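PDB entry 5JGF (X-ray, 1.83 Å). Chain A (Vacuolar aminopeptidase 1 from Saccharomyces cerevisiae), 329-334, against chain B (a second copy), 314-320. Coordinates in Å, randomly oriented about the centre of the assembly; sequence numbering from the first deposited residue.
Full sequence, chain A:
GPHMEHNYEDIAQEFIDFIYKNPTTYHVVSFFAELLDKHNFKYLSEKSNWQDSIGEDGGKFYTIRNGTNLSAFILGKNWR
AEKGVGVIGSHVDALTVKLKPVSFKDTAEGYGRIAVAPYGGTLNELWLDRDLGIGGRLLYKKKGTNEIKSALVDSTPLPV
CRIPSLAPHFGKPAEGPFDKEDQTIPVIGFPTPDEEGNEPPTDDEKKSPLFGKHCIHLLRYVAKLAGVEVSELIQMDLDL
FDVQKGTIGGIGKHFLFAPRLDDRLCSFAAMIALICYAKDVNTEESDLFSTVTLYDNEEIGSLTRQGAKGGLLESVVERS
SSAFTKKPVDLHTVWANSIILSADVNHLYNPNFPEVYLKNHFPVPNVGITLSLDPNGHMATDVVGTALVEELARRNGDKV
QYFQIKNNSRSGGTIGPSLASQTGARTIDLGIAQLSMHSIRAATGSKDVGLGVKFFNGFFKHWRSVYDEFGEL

Chain A 329-334: VDLHTV
Chain B, residues 314-320: ESVVERS

The capped first turn of a helix can also be a contact surface, and a small interface between two copies of vacuolar aminopeptidase 1 illustrates this. In chain A, V329(A) and D330(A) are extended (phi/psi -110/127 and -84/97), and a helix starts at L331(A). Chain B 314-320 is helical throughout, with phi near -60 and psi near -45. In register, H332(A) lies nearest S315(B), their CA atoms 6.7 Å apart; together the stretches bury 257 Å².

Capping comes first. D330(A), chi1 t and chi2 4°, accepts two weak bonds at OD1: H332(A) N lies 3.1 Å from D330(A) OD1. T333(A) N lies 3.3 Å from D330(A) OD1. T333(A) OG1, chi1 m, donates to D330(A) OD2 at 2.6 Å.

The direct hydrogen bond between the stretches belongs to H332(A), which contributes the largest covered area. With CB toward chain B, chi1 m and chi2 -67°, its NE2 donates to E318(B) OE1 at 2.8 Å and 167°, the acceptor lying near the ring plane, where an imidazole N-H points. E318(B) reaches it with chi1 and chi2 both t and chi3 35°.

Packing uses the ring's face. S315(B), chi1 t, its CB toward chain A, places CA 4.0 Å from the H332(A) ring centroid, a CH-pi contact, and OG over one face of the ring, 3.4 Å from H332(A) ND1. H332(A) CB also meets R319(B) CD at 3.6 Å.

Charge and water complete the contact. R319(B) (m, t, p, chi4 153°) leaves its backbone sideways, but its end comes nearer. D330(A) OD2 lies over the guanidinium face, 4.0 Å from R319(B) NH2, a long salt bridge of charges alone. A water supplies directionality, donating to D330(A) OD2 and accepting from R319(B) NE, both at 2.8 Å.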

# COMPACT_ATOMS: atom_id res chain seq x y z
N VAL A 329 -2.27 59.86 33.59
CA VAL A 329 -1.15 59.35 32.80
C VAL A 329 -1.71 58.67 31.55
O VAL A 329 -2.57 57.80 31.65
CB VAL A 329 -0.30 58.33 33.59
CG1 VAL A 329 0.81 57.78 32.70
CG2 VAL A 329 0.29 59.00 34.81
N ASP A 330 -1.21 59.09 30.39
CA ASP A 330 -1.64 58.56 29.10
C ASP A 330 -0.86 57.27 28.82
O ASP A 330 0.29 57.31 28.36
CB ASP A 330 -1.36 59.63 28.03
CG ASP A 330 -1.69 59.17 26.63
OD1 ASP A 330 -2.21 58.05 26.46
OD2 ASP A 330 -1.42 59.94 25.68
N LEU A 331 -1.48 56.13 29.11
CA LEU A 331 -0.85 54.82 28.91
C LEU A 331 -0.47 54.53 27.46
O LEU A 331 0.49 53.81 27.19
CB LEU A 331 -1.77 53.71 29.44
CG LEU A 331 -1.99 53.75 30.96
CD1 LEU A 331 -3.03 52.72 31.37
CD2 LEU A 331 -0.67 53.50 31.67
N HIS A 332 -1.23 55.09 26.52
CA HIS A 332 -0.93 54.88 25.10
C HIS A 332 0.39 55.56 24.76
O HIS A 332 1.17 55.05 23.95
CB HIS A 332 -2.07 55.43 24.23
CG HIS A 332 -3.36 54.68 24.39
ND1 HIS A 332 -3.51 53.37 23.98
CD2 HIS A 332 -4.54 55.05 24.92
CE1 HIS A 332 -4.74 52.97 24.26
NE2 HIS A 332 -5.38 53.97 24.83
N THR A 333 0.65 56.71 25.37
CA THR A 333 1.90 57.42 25.14
C THR A 333 3.02 56.65 25.83
O THR A 333 4.13 56.55 25.30
CB THR A 333 1.85 58.86 25.70
OG1 THR A 333 1.01 59.67 24.88
CG2 THR A 333 3.25 59.48 25.76
N VAL A 334 2.74 56.10 27.00
CA VAL A 334 3.74 55.34 27.74
C VAL A 334 4.25 54.18 26.90
O VAL A 334 5.44 54.05 26.64
CB VAL A 334 3.16 54.76 29.06
CG1 VAL A 334 4.16 53.79 29.70
CG2 VAL A 334 2.81 55.87 30.04
N GLU B 314 -8.59 51.35 18.66
CA GLU B 314 -9.05 51.62 20.01
C GLU B 314 -8.25 52.77 20.63
O GLU B 314 -8.81 53.62 21.32
CB GLU B 314 -8.91 50.35 20.87
CG GLU B 314 -9.72 49.15 20.38
CD GLU B 314 -8.95 48.23 19.43
OE1 GLU B 314 -8.61 48.66 18.30
OE2 GLU B 314 -8.67 47.08 19.81
N SER B 315 -6.95 52.79 20.36
CA SER B 315 -6.07 53.83 20.88
C SER B 315 -6.47 55.21 20.36
O SER B 315 -6.59 56.16 21.13
CB SER B 315 -4.62 53.53 20.48
OG SER B 315 -3.75 54.59 20.84
N VAL B 316 -6.67 55.30 19.05
CA VAL B 316 -7.04 56.57 18.44
C VAL B 316 -8.35 57.10 19.02
O VAL B 316 -8.45 58.29 19.33
CB VAL B 316 -7.19 56.41 16.91
CG1 VAL B 316 -7.91 57.62 16.32
CG2 VAL B 316 -5.81 56.27 16.28
N VAL B 317 -9.34 56.24 19.16
CA VAL B 317 -10.62 56.67 19.70
C VAL B 317 -10.52 57.13 21.16
O VAL B 317 -11.13 58.13 21.54
CB VAL B 317 -11.69 55.55 19.57
CG1 VAL B 317 -12.99 55.98 20.23
CG2 VAL B 317 -11.93 55.26 18.10
N GLU B 318 -9.76 56.40 21.97
CA GLU B 318 -9.61 56.78 23.37
C GLU B 318 -8.81 58.07 23.53
O GLU B 318 -9.22 58.98 24.26
CB GLU B 318 -8.96 55.66 24.17
CG GLU B 318 -8.51 56.09 25.57
CD GLU B 318 -8.29 54.94 26.52
OE1 GLU B 318 -7.84 53.87 26.07
OE2 GLU B 318 -8.57 55.11 27.72
N ARG B 319 -7.67 58.16 22.85
CA ARG B 319 -6.82 59.35 22.94
C ARG B 319 -7.56 60.59 22.45
O ARG B 319 -7.52 61.65 23.09
CB ARG B 319 -5.54 59.15 22.13
CG ARG B 319 -4.71 57.96 22.61
CD ARG B 319 -3.47 57.72 21.76
NE ARG B 319 -2.50 58.81 21.89
CZ ARG B 319 -1.20 58.67 21.70
NH1 ARG B 319 -0.68 57.49 21.38
NH2 ARG B 319 -0.40 59.72 21.84
N SER B 320 -8.25 60.45 21.32
CA SER B 320 -9.00 61.55 20.72
C SER B 320 -10.14 62.04 21.60
O SER B 320 -10.27 63.24 21.82
CB SER B 320 -9.55 61.11 19.36
OG SER B 320 -8.50 60.86 18.45
O HOH W 1 -2.79 61.08 23.57